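Local coordinates for m3DLH protein (Halieaceae bacterium, PDB 7JKA), which probably hydrolyses dienelactones and may also act on phosphotriesters, being an alpha/beta hydrolase of the dienelactone hydrolase family, at residues G171-C176 / G194-D199; T137-A142 / I151-A156; R125-G130 / N244-V249; I129-G134 / R237-M242. One frame throughout, in Å; residues are numbered along the deposited sequence. Where two conformers were deposited one is given.

Contact 1: residues G171-C176 / G194-D199; sequences GRVLVC and GEWRRD
Val173 is the first residue of 171-176 to reach across, and it does so over the flat side of Trp196. Its CG1, placed trans to the backbone N (chi1 174°), sits over the six-membered ring, 4.1 Å from the ring centroid and only 23° off the normal, a CH-pi contact displaced toward the rim. Leu174 points the other way. Two residues on from Val173, Val175 turns to the same side of the strand, but its CG2 meets the indole near the ring plane, at the edge, 3.6 Å from Trp196 CH2. The two valines therefore hold the outer corner of one indole, CZ3 and CH2, from above and from the end. Of residues 194-199, Trp196 alone reaches the strand segment: its CA is still 9.2 Å from the CA of Val173, and the long side chain spans the gap. Further along 194-199, Arg198 grips Asp199 side-on, with NE 2.7 Å from OD1 and NH1 2.8 Å from OD2 of the carboxylate. Asp199 OD2 also accepts from Gly167 N, and Arg198 NH2 pairs with Glu161. In the fold this is the strand-to-helix half of the beta-alpha-beta unit formed by strand 172-178, helix 186-198 and strand 203-208. Ile169 adds to the packing on the tryptophan, Phe205 of strand 203-208 touches Val175, and Leu174 faces helix 232-250 across the sheet.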
loop_
_atom_site.group_PDB
_atom_site.type_symbol
_atom_site.label_atom_id
_atom_site.label_comp_id
_atom_site.label_asym_id
_atom_site.label_seq_id
_atom_site.Cartn_x
_atom_site.Cartn_y
_atom_site.Cartn_z
ATOM N N GLY A 171 4.576 -3.725 12.756
ATOM C CA GLY A 171 5.681 -3.602 11.836
ATOM C C GLY A 171 6.362 -2.246 11.902
ATOM O O GLY A 171 5.953 -1.341 12.623
ATOM N N ARG A 172 7.430 -2.136 11.117
ATOM C CA ARG A 172 8.112 -0.859 10.962
ATOM C C ARG A 172 7.406 -0.050 9.887
ATOM O O ARG A 172 7.046 -0.588 8.833
ATOM C CB ARG A 172 9.575 -1.098 10.583
ATOM C CG ARG A 172 10.208 -2.094 11.555
ATOM C CD ARG A 172 11.642 -2.437 11.254
ATOM N NE ARG A 172 11.979 -3.653 11.991
ATOM C CZ ARG A 172 13.206 -4.109 12.178
ATOM N NH1 ARG A 172 14.248 -3.447 11.686
ATOM N NH2 ARG A 172 13.385 -5.231 12.861
ATOM N N VAL A 173 7.179 1.231 10.160
ATOM C CA VAL A 173 6.333 2.083 9.325
ATOM C C VAL A 173 7.220 3.123 8.661
ATOM O O VAL A 173 8.055 3.738 9.333
ATOM C CB VAL A 173 5.231 2.779 10.142
ATOM C CG1 VAL A 173 4.485 3.769 9.247
ATOM C CG2 VAL A 173 4.273 1.766 10.718
ATOM N N LEU A 174 7.067 3.294 7.347
ATOM C CA LEU A 174 7.720 4.373 6.601
ATOM C C LEU A 174 6.683 5.083 5.745
ATOM O O LEU A 174 6.058 4.457 4.886
ATOM C CB LEU A 174 8.845 3.829 5.715
ATOM C CG LEU A 174 9.424 4.839 4.715
ATOM C CD1 LEU A 174 10.143 5.987 5.414
ATOM C CD2 LEU A 174 10.378 4.119 3.819
ATOM N N VAL A 175 6.484 6.380 5.996
ATOM C CA VAL A 175 5.575 7.219 5.209
ATOM C C VAL A 175 6.416 8.060 4.264
ATOM O O VAL A 175 7.236 8.866 4.719
ATOM C CB VAL A 175 4.718 8.123 6.107
ATOM C CG1 VAL A 175 3.939 9.121 5.259
ATOM C CG2 VAL A 175 3.752 7.272 6.935
ATOM N N CYS A 176 6.215 7.894 2.953
ATOM C CA CYS A 176 6.867 8.725 1.939
ATOM C C CYS A 176 5.851 9.742 1.434
ATOM O O CYS A 176 4.919 9.404 0.690
ATOM C CB CYS A 176 7.410 7.888 0.782
ATOM S SG CYS A 176 8.577 6.596 1.307
ATOM N N GLY A 194 1.476 11.528 16.383
ATOM C CA GLY A 194 1.193 11.441 17.807
ATOM C C GLY A 194 0.819 10.039 18.250
ATOM O O GLY A 194 1.211 9.599 19.335
ATOM N N GLU A 195 0.047 9.322 17.421
ATOM C CA GLU A 195 -0.275 7.924 17.703
ATOM C C GLU A 195 0.986 7.087 17.774
ATOM O O GLU A 195 1.187 6.303 18.712
ATOM C CB GLU A 195 -1.205 7.368 16.617
ATOM C CG GLU A 195 -2.524 8.095 16.497
ATOM C CD GLU A 195 -3.262 7.792 15.221
ATOM O OE1 GLU A 195 -2.769 6.974 14.406
ATOM O OE2 GLU A 195 -4.331 8.396 15.021
ATOM N N TRP A 196 1.862 7.262 16.789
ATOM C CA TRP A 196 3.037 6.417 16.698
ATOM C C TRP A 196 4.059 6.768 17.776
ATOM O O TRP A 196 4.757 5.873 18.259
ATOM C CB TRP A 196 3.629 6.530 15.289
ATOM C CG TRP A 196 2.630 6.086 14.238
ATOM C CD1 TRP A 196 1.506 5.313 14.437
ATOM C CD2 TRP A 196 2.655 6.408 12.838
ATOM N NE1 TRP A 196 0.846 5.138 13.242
ATOM C CE2 TRP A 196 1.528 5.789 12.246
ATOM C CE3 TRP A 196 3.527 7.159 12.030
ATOM C CZ2 TRP A 196 1.243 5.907 10.883
ATOM C CZ3 TRP A 196 3.260 7.264 10.676
ATOM C CH2 TRP A 196 2.132 6.627 10.109
ATOM N N ARG A 197 4.149 8.048 18.178
ATOM C CA ARG A 197 4.996 8.425 19.310
ATOM C C ARG A 197 4.468 7.812 20.599
ATOM O O ARG A 197 5.234 7.266 21.400
ATOM C CB ARG A 197 5.065 9.950 19.437
ATOM C CG ARG A 197 5.868 10.634 18.333
ATOM C CD ARG A 197 5.989 12.142 18.555
ATOM N NE ARG A 197 6.768 12.441 19.749
ATOM C CZ ARG A 197 7.218 13.651 20.066
ATOM N NH1 ARG A 197 6.962 14.682 19.271
ATOM N NH2 ARG A 197 7.923 13.830 21.179
ATOM N N ARG A 198 3.157 7.909 20.816
ATOM C CA ARG A 198 2.554 7.352 22.025
ATOM C C ARG A 198 2.847 5.865 22.160
ATOM O O ARG A 198 3.175 5.381 23.252
ATOM C CB ARG A 198 1.050 7.588 21.997
ATOM C CG ARG A 198 0.294 6.945 23.159
ATOM C CD ARG A 198 -1.183 6.847 22.809
ATOM N NE ARG A 198 -1.394 5.935 21.692
ATOM C CZ ARG A 198 -2.393 6.025 20.817
ATOM N NH1 ARG A 198 -2.473 5.152 19.839
ATOM N NH2 ARG A 198 -3.291 6.996 20.909
ATOM N N ASP A 199 2.728 5.116 21.062
ATOM C CA ASP A 199 2.842 3.672 21.131
ATOM C C ASP A 199 4.251 3.182 20.852
ATOM O O ASP A 199 4.477 1.971 20.802
ATOM C CB ASP A 199 1.862 3.024 20.148
ATOM C CG ASP A 199 0.415 3.353 20.482
ATOM O OD1 ASP A 199 0.136 3.691 21.655
ATOM O OD2 ASP A 199 -0.417 3.302 19.556
#

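Contact 2: residues T137-A142 / I151-A156; sequences TALELA and IVTFHA
Ile151 reaches the helix with both of its branches because chi1 of -57° sets CG2 trans to the backbone N and swings CG1 round beside that nitrogen. CG2 then touches both Ala138 CB, 3.9 Å away, and Leu139 CD2. The other branch carries CD1 to Ala142 CB at 3.7 Å, with chi2 at 96°, well off a staggered value. Thr153, two residues further along the strand, holds CG2 beside its backbone N and trans to the carbonyl carbon; this directs the methyl at the helix, 3.8 Å from Leu139 CG, while OG1 lies against the backbone of Val175 in the next strand. Leu139 leaves the helix at a slant, and its end bends in so that the two methyls divide the work: CD2 goes to Ile151 and CD1 to Thr153. Ala138 and Ala142 are one helical turn apart, and their small side chains let helix 137-142 settle at 8.4 Å from strand 151-154, axis to axis, running nearly antiparallel at 157°. That direction is expected of the beta-alpha-beta crossover from strand 126-131 through helix 133-143 to strand 150-154. Charge is kept off this face: Glu140 pairs with Arg101, Arg105 and Arg143 elsewhere. What joins helix to strand is thus wholly aliphatic, mostly methyl groups with the Leu139 methine and the Ile151 methylene among them, and its hold comes from burial and close fit instead of directed polar bonds.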
loop_
_atom_site.group_PDB
_atom_site.type_symbol
_atom_site.label_atom_id
_atom_site.label_comp_id
_atom_site.label_asym_id
_atom_site.label_seq_id
_atom_site.Cartn_x
_atom_site.Cartn_y
_atom_site.Cartn_z
ATOM N N THR A 137 -4.889 2.462 3.050
ATOM C CA THR A 137 -5.363 1.093 3.258
ATOM C C THR A 137 -4.304 0.244 3.946
ATOM O O THR A 137 -4.614 -0.518 4.870
ATOM C CB THR A 137 -5.751 0.476 1.905
ATOM O OG1 THR A 137 -6.808 1.254 1.332
ATOM C CG2 THR A 137 -6.284 -0.942 2.074
ATOM N N ALA A 138 -3.043 0.368 3.509
ATOM C CA ALA A 138 -1.968 -0.380 4.150
ATOM C C ALA A 138 -1.851 -0.038 5.638
ATOM O O ALA A 138 -1.606 -0.924 6.468
ATOM C CB ALA A 138 -0.657 -0.126 3.400
ATOM N N LEU A 139 -2.017 1.241 5.992
ATOM C CA LEU A 139 -1.972 1.636 7.398
ATOM C C LEU A 139 -3.186 1.129 8.166
ATOM O O LEU A 139 -3.070 0.807 9.356
ATOM C CB LEU A 139 -1.845 3.159 7.512
ATOM C CG LEU A 139 -0.448 3.685 7.140
ATOM C CD1 LEU A 139 -0.451 5.223 7.147
ATOM C CD2 LEU A 139 0.594 3.119 8.104
ATOM N N GLU A 140 -4.361 1.043 7.522
ATOM C CA GLU A 140 -5.499 0.413 8.186
ATOM C C GLU A 140 -5.217 -1.050 8.483
ATOM O O GLU A 140 -5.575 -1.560 9.552
ATOM C CB GLU A 140 -6.760 0.521 7.322
ATOM C CG GLU A 140 -7.338 1.930 7.270
ATOM C CD GLU A 140 -7.698 2.459 8.638
ATOM O OE1 GLU A 140 -8.693 1.993 9.230
ATOM O OE2 GLU A 140 -6.992 3.373 9.114
ATOM N N LEU A 141 -4.542 -1.731 7.555
ATOM C CA LEU A 141 -4.184 -3.129 7.771
ATOM C C LEU A 141 -3.213 -3.256 8.931
ATOM O O LEU A 141 -3.373 -4.123 9.791
ATOM C CB LEU A 141 -3.558 -3.705 6.503
ATOM C CG LEU A 141 -3.116 -5.182 6.554
ATOM C CD1 LEU A 141 -4.301 -6.107 6.865
ATOM C CD2 LEU A 141 -2.490 -5.547 5.197
ATOM N N ALA A 142 -2.229 -2.359 9.007
ATOM C CA ALA A 142 -1.332 -2.389 10.157
ATOM C C ALA A 142 -2.073 -2.119 11.454
ATOM O O ALA A 142 -1.834 -2.792 12.467
ATOM C CB ALA A 142 -0.219 -1.363 9.956
ATOM N N ILE A 151 5.541 -1.598 6.659
ATOM C CA ILE A 151 4.486 -0.921 5.930
ATOM C C ILE A 151 5.098 0.334 5.340
ATOM O O ILE A 151 5.749 1.095 6.068
ATOM C CB ILE A 151 3.300 -0.534 6.839
ATOM C CG1 ILE A 151 2.731 -1.761 7.552
ATOM C CG2 ILE A 151 2.229 0.149 6.038
ATOM C CD1 ILE A 151 3.293 -1.914 8.938
ATOM N N VAL A 152 4.904 0.558 4.041
ATOM C CA VAL A 152 5.437 1.749 3.377
ATOM C C VAL A 152 4.324 2.383 2.581
ATOM O O VAL A 152 3.648 1.696 1.803
ATOM C CB VAL A 152 6.626 1.422 2.453
ATOM C CG1 VAL A 152 7.213 2.747 1.904
ATOM C CG2 VAL A 152 7.696 0.640 3.210
ATOM N N THR A 153 4.114 3.683 2.769
ATOM C CA THR A 153 3.100 4.402 2.011
ATOM C C THR A 153 3.740 5.417 1.078
ATOM O O THR A 153 4.790 5.995 1.377
ATOM C CB THR A 153 2.089 5.112 2.924
ATOM O OG1 THR A 153 2.709 6.215 3.620
ATOM C CG2 THR A 153 1.565 4.145 3.951
ATOM N N PHE A 154 3.101 5.630 -0.068
ATOM C CA PHE A 154 3.574 6.604 -1.046
ATOM C C PHE A 154 2.442 7.577 -1.324
ATOM O O PHE A 154 1.359 7.161 -1.759
ATOM C CB PHE A 154 4.016 5.929 -2.349
ATOM C CG PHE A 154 5.132 4.930 -2.182
ATOM C CD1 PHE A 154 4.858 3.580 -1.949
ATOM C CD2 PHE A 154 6.449 5.328 -2.323
ATOM C CE1 PHE A 154 5.873 2.656 -1.808
ATOM C CE2 PHE A 154 7.495 4.414 -2.181
ATOM C CZ PHE A 154 7.195 3.059 -1.927
ATOM N N HIS A 155 2.695 8.859 -1.080
ATOM C CA HIS A 155 1.716 9.944 -1.275
ATOM C C HIS A 155 0.311 9.537 -0.829
ATOM O O HIS A 155 -0.666 9.664 -1.573
ATOM C CB HIS A 155 1.719 10.484 -2.717
ATOM C CG HIS A 155 1.727 9.435 -3.800
ATOM N ND1 HIS A 155 0.576 8.850 -4.291
ATOM C CD2 HIS A 155 2.747 8.906 -4.519
ATOM C CE1 HIS A 155 0.891 7.983 -5.237
ATOM N NE2 HIS A 155 2.203 7.987 -5.390
ATOM N N ALA A 156 0.219 9.076 0.420
ATOM C CA ALA A 156 -1.031 8.567 0.992
ATOM C C ALA A 156 -1.750 9.606 1.832
ATOM O O ALA A 156 -1.146 10.282 2.663
ATOM C CB ALA A 156 -0.754 7.341 1.869
#

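Contact 3: residues R125-G130 / N244-V249; sequences RLAAIG and NLFDEV
Ala127 and Ile129 meet a single aromatic ring, that of Phe246, where helix 232-250 lies against the central sheet of this alpha/beta-hydrolase fold. The packing here is close. Ala127 CB is 3.6 Å from Phe246 CE1, and Ile129 CG2 comes to the ring at its edge. Phe246 does not leave the helix straight toward the strand; with chi1 at -74° its CG is trans to the carbonyl carbon, and the ring extends far enough to bring CE1 to Ala127 and CZ to both Ala127 and Ile129. Val45 of strand 42-48 and Ala150 and Val152 of strand 150-154 also touch this phenyl group, so it is buried across three adjacent parallel strands, and Phe250 meets it from the next turn of the helix. Toward the start of the strand the fit slackens. The side chain of Arg125 comes no nearer than 5.2 Å to segment 244-249, and Val249 likewise stays short of touching the strand. Asn244, Asp247 and Glu248 lie on the exposed side of the helix, where Glu248 forms a salt bridge with Arg172. Arg125 instead binds Asp122 and Phe250 O. At the tight end, the last atom of the ring, Phe246 CZ, stands 3.6 Å from Ile129 CG2.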
loop_
_atom_site.group_PDB
_atom_site.type_symbol
_atom_site.label_atom_id
_atom_site.label_comp_id
_atom_site.label_asym_id
_atom_site.label_seq_id
_atom_site.Cartn_x
_atom_site.Cartn_y
_atom_site.Cartn_z
ATOM N N ARG A 125 7.822 -13.166 6.816
ATOM C CA ARG A 125 8.473 -12.009 6.193
ATOM C C ARG A 125 7.465 -11.347 5.263
ATOM O O ARG A 125 7.413 -11.637 4.064
ATOM C CB ARG A 125 9.744 -12.430 5.453
ATOM C CG ARG A 125 10.893 -12.841 6.376
ATOM C CD ARG A 125 12.214 -13.041 5.610
ATOM N NE ARG A 125 12.120 -14.156 4.675
ATOM C CZ ARG A 125 12.957 -14.355 3.663
ATOM N NH1 ARG A 125 13.955 -13.503 3.455
ATOM N NH2 ARG A 125 12.796 -15.405 2.867
ATOM N N LEU A 126 6.657 -10.450 5.824
ATOM C CA LEU A 126 5.547 -9.864 5.094
ATOM C C LEU A 126 5.601 -8.345 5.179
ATOM O O LEU A 126 5.968 -7.773 6.215
ATOM C CB LEU A 126 4.196 -10.351 5.643
ATOM C CG LEU A 126 3.990 -11.854 5.611
ATOM C CD1 LEU A 126 2.729 -12.238 6.338
ATOM C CD2 LEU A 126 3.905 -12.358 4.169
ATOM N N ALA A 127 5.204 -7.701 4.093
ATOM C CA ALA A 127 5.061 -6.251 4.091
ATOM C C ALA A 127 3.803 -5.857 3.342
ATOM O O ALA A 127 3.241 -6.626 2.560
ATOM C CB ALA A 127 6.281 -5.564 3.459
ATOM N N ALA A 128 3.391 -4.609 3.562
ATOM C CA ALA A 128 2.348 -4.006 2.753
ATOM C C ALA A 128 2.807 -2.639 2.299
ATOM O O ALA A 128 3.351 -1.877 3.098
ATOM C CB ALA A 128 1.021 -3.858 3.533
ATOM N N ILE A 129 2.564 -2.329 1.037
ATOM C CA ILE A 129 2.775 -0.987 0.529
ATOM C C ILE A 129 1.488 -0.511 -0.126
ATOM O O ILE A 129 0.593 -1.295 -0.464
ATOM C CB ILE A 129 3.944 -0.895 -0.465
ATOM C CG1 ILE A 129 3.624 -1.541 -1.829
ATOM C CG2 ILE A 129 5.207 -1.476 0.152
ATOM C CD1 ILE A 129 4.736 -1.242 -2.891
ATOM N N GLY A 130 1.393 0.797 -0.304
ATOM C CA GLY A 130 0.221 1.343 -0.952
ATOM C C GLY A 130 0.480 2.736 -1.463
ATOM O O GLY A 130 1.324 3.476 -0.932
ATOM N N ASN A 244 15.522 -0.199 1.254
ATOM C CA ASN A 244 16.417 -0.237 2.417
ATOM C C ASN A 244 15.696 -0.762 3.653
ATOM O O ASN A 244 16.285 -1.495 4.453
ATOM C CB ASN A 244 16.992 1.149 2.727
ATOM C CG ASN A 244 17.955 1.668 1.653
ATOM O OD1 ASN A 244 18.559 0.914 0.902
ATOM N ND2 ASN A 244 18.117 2.996 1.615
ATOM N N LEU A 245 14.432 -0.364 3.844
ATOM C CA LEU A 245 13.655 -0.851 4.985
ATOM C C LEU A 245 13.385 -2.342 4.856
ATOM O O LEU A 245 13.565 -3.103 5.814
ATOM C CB LEU A 245 12.333 -0.091 5.099
ATOM C CG LEU A 245 11.463 -0.484 6.302
ATOM C CD1 LEU A 245 12.208 -0.262 7.618
ATOM C CD2 LEU A 245 10.168 0.309 6.291
ATOM N N PHE A 246 12.972 -2.776 3.666
ATOM C CA PHE A 246 12.732 -4.201 3.449
ATOM C C PHE A 246 13.997 -5.016 3.699
ATOM O O PHE A 246 13.941 -6.079 4.334
ATOM C CB PHE A 246 12.224 -4.430 2.031
ATOM C CG PHE A 246 10.783 -4.009 1.813
ATOM C CD1 PHE A 246 10.016 -3.469 2.840
ATOM C CD2 PHE A 246 10.222 -4.118 0.552
ATOM C CE1 PHE A 246 8.687 -3.088 2.617
ATOM C CE2 PHE A 246 8.889 -3.748 0.322
ATOM C CZ PHE A 246 8.132 -3.236 1.341
ATOM N N ASP A 247 15.152 -4.532 3.220
ATOM C CA ASP A 247 16.396 -5.274 3.437
ATOM C C ASP A 247 16.688 -5.413 4.922
ATOM O O ASP A 247 17.155 -6.461 5.393
ATOM C CB ASP A 247 17.568 -4.561 2.753
ATOM C CG ASP A 247 17.592 -4.752 1.266
ATOM O OD1 ASP A 247 16.802 -5.567 0.741
ATOM O OD2 ASP A 247 18.413 -4.077 0.614
ATOM N N GLU A 248 16.435 -4.346 5.677
ATOM C CA GLU A 248 16.655 -4.374 7.115
ATOM C C GLU A 248 15.793 -5.443 7.775
ATOM O O GLU A 248 16.271 -6.225 8.612
ATOM C CB GLU A 248 16.350 -2.981 7.668
ATOM C CG GLU A 248 16.569 -2.785 9.129
ATOM C CD GLU A 248 15.954 -1.473 9.584
ATOM O OE1 GLU A 248 16.525 -0.400 9.286
ATOM O OE2 GLU A 248 14.877 -1.522 10.213
ATOM N N VAL A 249 14.523 -5.507 7.380
ATOM C CA VAL A 249 13.564 -6.400 8.016
ATOM C C VAL A 249 13.718 -7.831 7.516
ATOM O O VAL A 249 13.627 -8.783 8.305
ATOM C CB VAL A 249 12.138 -5.864 7.779
ATOM C CG1 VAL A 249 11.107 -6.825 8.388
ATOM C CG2 VAL A 249 11.998 -4.476 8.360
#

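Contact 4: residues I129-G134 / R237-M242; sequences IGFCFG and RSWTAM
Met242 and Ile129 fit together with the thioether opposite the fork of the isoleucine: SD lies 4.1 Å from Ile129 CG2 and 4.2 Å from Ile129 CD1, so the sulfur sits against two methyls at once. The first torsion of Ile129 turns CG1 between the backbone N and the carbonyl carbon, and chi2 of 171° extends CD1 trans to CA, so that CG2 and CD1 both face the sulfur. Met242 then bends at chi3 (74°), and its terminal methyl CE doubles back over the centre of the Trp239 ring, 3.5 Å above the plane, a fold within the helix that seats the methionine on the indole. Trp239 in turn pushes its six-membered end toward the sheet. CZ3 approaches Ile129 CD1 at 4.2 Å and Phe131 CZ at 4.4 Å; the two aromatic groups meet rim to rim, each near the plane of the other, and are not stacked. Phe131 has its stacking partner in Phe154, while Leu65 of helix 56-67 packs on both Trp239 and Met242. Strand 129-131 and helix 237-242 run nearly antiparallel, 12.1 Å apart between axes, a wide spacing filled by these long side chains. Just past the strand comes the tight turn of a probable nucleophile elbow: the backbone of Cys132 is strained, with a positive phi, and Gly130 CA passes 3.5 Å from Gly134 O. The contact itself offers sulfur, methyl and aromatic surface alone, so the strand leading to that turn is backed on this side by a greasy, polarisable layer.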
loop_
_atom_site.group_PDB
_atom_site.type_symbol
_atom_site.label_atom_id
_atom_site.label_comp_id
_atom_site.label_asym_id
_atom_site.label_seq_id
_atom_site.Cartn_x
_atom_site.Cartn_y
_atom_site.Cartn_z
ATOM N N ILE A 129 2.564 -2.329 1.037
ATOM C CA ILE A 129 2.775 -0.987 0.529
ATOM C C ILE A 129 1.488 -0.511 -0.126
ATOM O O ILE A 129 0.593 -1.295 -0.464
ATOM C CB ILE A 129 3.944 -0.895 -0.465
ATOM C CG1 ILE A 129 3.624 -1.541 -1.829
ATOM C CG2 ILE A 129 5.207 -1.476 0.152
ATOM C CD1 ILE A 129 4.736 -1.242 -2.891
ATOM N N GLY A 130 1.393 0.797 -0.304
ATOM C CA GLY A 130 0.221 1.343 -0.952
ATOM C C GLY A 130 0.480 2.736 -1.463
ATOM O O GLY A 130 1.324 3.476 -0.932
ATOM N N PHE A 131 -0.265 3.094 -2.499
ATOM C CA PHE A 131 -0.139 4.353 -3.209
ATOM C C PHE A 131 -1.437 5.110 -3.006
ATOM O O PHE A 131 -2.509 4.561 -3.232
ATOM C CB PHE A 131 0.136 4.077 -4.693
ATOM C CG PHE A 131 1.379 3.293 -4.903
ATOM C CD1 PHE A 131 1.380 1.912 -4.797
ATOM C CD2 PHE A 131 2.580 3.963 -5.087
ATOM C CE1 PHE A 131 2.563 1.194 -4.936
ATOM C CE2 PHE A 131 3.778 3.265 -5.231
ATOM C CZ PHE A 131 3.769 1.873 -5.134
ATOM N N CYS A 132 -1.347 6.363 -2.564
ATOM C CA CYS A 132 -2.536 7.208 -2.300
ATOM C C CYS A 132 -3.470 6.466 -1.363
ATOM O O CYS A 132 -3.032 6.020 -0.293
ATOM C CB CYS A 132 -3.201 7.610 -3.582
ATOM S SG CYS A 132 -2.143 8.480 -4.502
ATOM N N PHE A 133 -4.741 6.308 -1.729
ATOM C CA PHE A 133 -5.680 5.608 -0.857
ATOM C C PHE A 133 -5.212 4.193 -0.533
ATOM O O PHE A 133 -5.500 3.695 0.556
ATOM C CB PHE A 133 -7.066 5.567 -1.521
ATOM C CG PHE A 133 -8.118 4.906 -0.676
ATOM C CD1 PHE A 133 -8.720 5.579 0.382
ATOM C CD2 PHE A 133 -8.516 3.606 -0.949
ATOM C CE1 PHE A 133 -9.711 4.955 1.163
ATOM C CE2 PHE A 133 -9.508 2.982 -0.185
ATOM C CZ PHE A 133 -10.096 3.656 0.872
ATOM N N GLY A 134 -4.465 3.555 -1.442
ATOM C CA GLY A 134 -3.840 2.272 -1.122
ATOM C C GLY A 134 -2.870 2.336 0.042
ATOM O O GLY A 134 -2.751 1.374 0.816
ATOM N N ARG A 237 13.891 7.946 -5.104
ATOM C CA ARG A 237 14.355 8.026 -3.719
ATOM C C ARG A 237 13.455 7.236 -2.775
ATOM O O ARG A 237 13.940 6.526 -1.883
ATOM C CB ARG A 237 14.416 9.484 -3.264
ATOM C CG ARG A 237 15.520 10.298 -3.912
ATOM C CD ARG A 237 15.227 11.764 -3.724
ATOM N NE ARG A 237 16.367 12.551 -4.136
ATOM C CZ ARG A 237 16.380 13.884 -4.120
ATOM N NH1 ARG A 237 15.317 14.563 -3.716
ATOM N NH2 ARG A 237 17.474 14.536 -4.494
ATOM N N SER A 238 12.139 7.403 -2.912
ATOM C CA SER A 238 11.220 6.701 -2.030
ATOM C C SER A 238 11.242 5.195 -2.279
ATOM O O SER A 238 11.136 4.419 -1.328
ATOM C CB SER A 238 9.800 7.253 -2.192
ATOM O OG SER A 238 9.314 7.126 -3.518
ATOM N N TRP A 239 11.409 4.754 -3.535
ATOM C CA TRP A 239 11.546 3.319 -3.784
ATOM C C TRP A 239 12.808 2.779 -3.121
ATOM O O TRP A 239 12.801 1.687 -2.537
ATOM C CB TRP A 239 11.585 3.064 -5.285
ATOM C CG TRP A 239 11.365 1.645 -5.696
ATOM C CD1 TRP A 239 12.301 0.790 -6.211
ATOM C CD2 TRP A 239 10.129 0.919 -5.651
ATOM N NE1 TRP A 239 11.718 -0.430 -6.474
ATOM C CE2 TRP A 239 10.388 -0.375 -6.154
ATOM C CE3 TRP A 239 8.826 1.234 -5.248
ATOM C CZ2 TRP A 239 9.390 -1.361 -6.262
ATOM C CZ3 TRP A 239 7.834 0.259 -5.359
ATOM C CH2 TRP A 239 8.124 -1.021 -5.861
ATOM N N THR A 240 13.902 3.537 -3.192
ATOM C CA THR A 240 15.124 3.120 -2.515
ATOM C C THR A 240 14.917 3.055 -1.009
ATOM O O THR A 240 15.398 2.129 -0.348
ATOM C CB THR A 240 16.256 4.090 -2.855
ATOM O OG1 THR A 240 16.574 3.945 -4.245
ATOM C CG2 THR A 240 17.524 3.811 -2.030
ATOM N N ALA A 241 14.221 4.049 -0.440
ATOM C CA ALA A 241 13.977 4.008 0.998
ATOM C C ALA A 241 13.168 2.777 1.379
ATOM O O ALA A 241 13.459 2.131 2.389
ATOM C CB ALA A 241 13.281 5.295 1.450
ATOM N N MET A 242 12.158 2.426 0.570
ATOM C CA MET A 242 11.401 1.197 0.780
ATOM C C MET A 242 12.309 -0.021 0.727
ATOM O O MET A 242 12.243 -0.899 1.599
ATOM C CB MET A 242 10.321 1.083 -0.289
ATOM C CG MET A 242 9.465 -0.184 -0.184
ATOM S SD MET A 242 8.704 -0.600 -1.763
ATOM C CE MET A 242 10.150 -1.232 -2.616
#

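How the contacts relate
Contacts 1 and 2 use one face of the parallel sheet, contacts 3 and 4 the other, so the central strands are packed between helices on both sides. Contacts 1 and 2 join through neighbouring strands, with Arg172 O 2.8 Å from Ile151 N, a probable hydrogen bond. Contacts 3 and 4 share Ile129 and Gly130 and lie about 11 Å apart, centre to centre, on successive turns of helix 232-250. Contact 1 reaches contact 3 through the salt bridge of Arg172 NH1 with Glu248 OE2, 2.5 Å. Contact 4 holds the probable nucleophile elbow around Cys132; contact 2, its centre about 8 Å away, uses the helix that follows this turn.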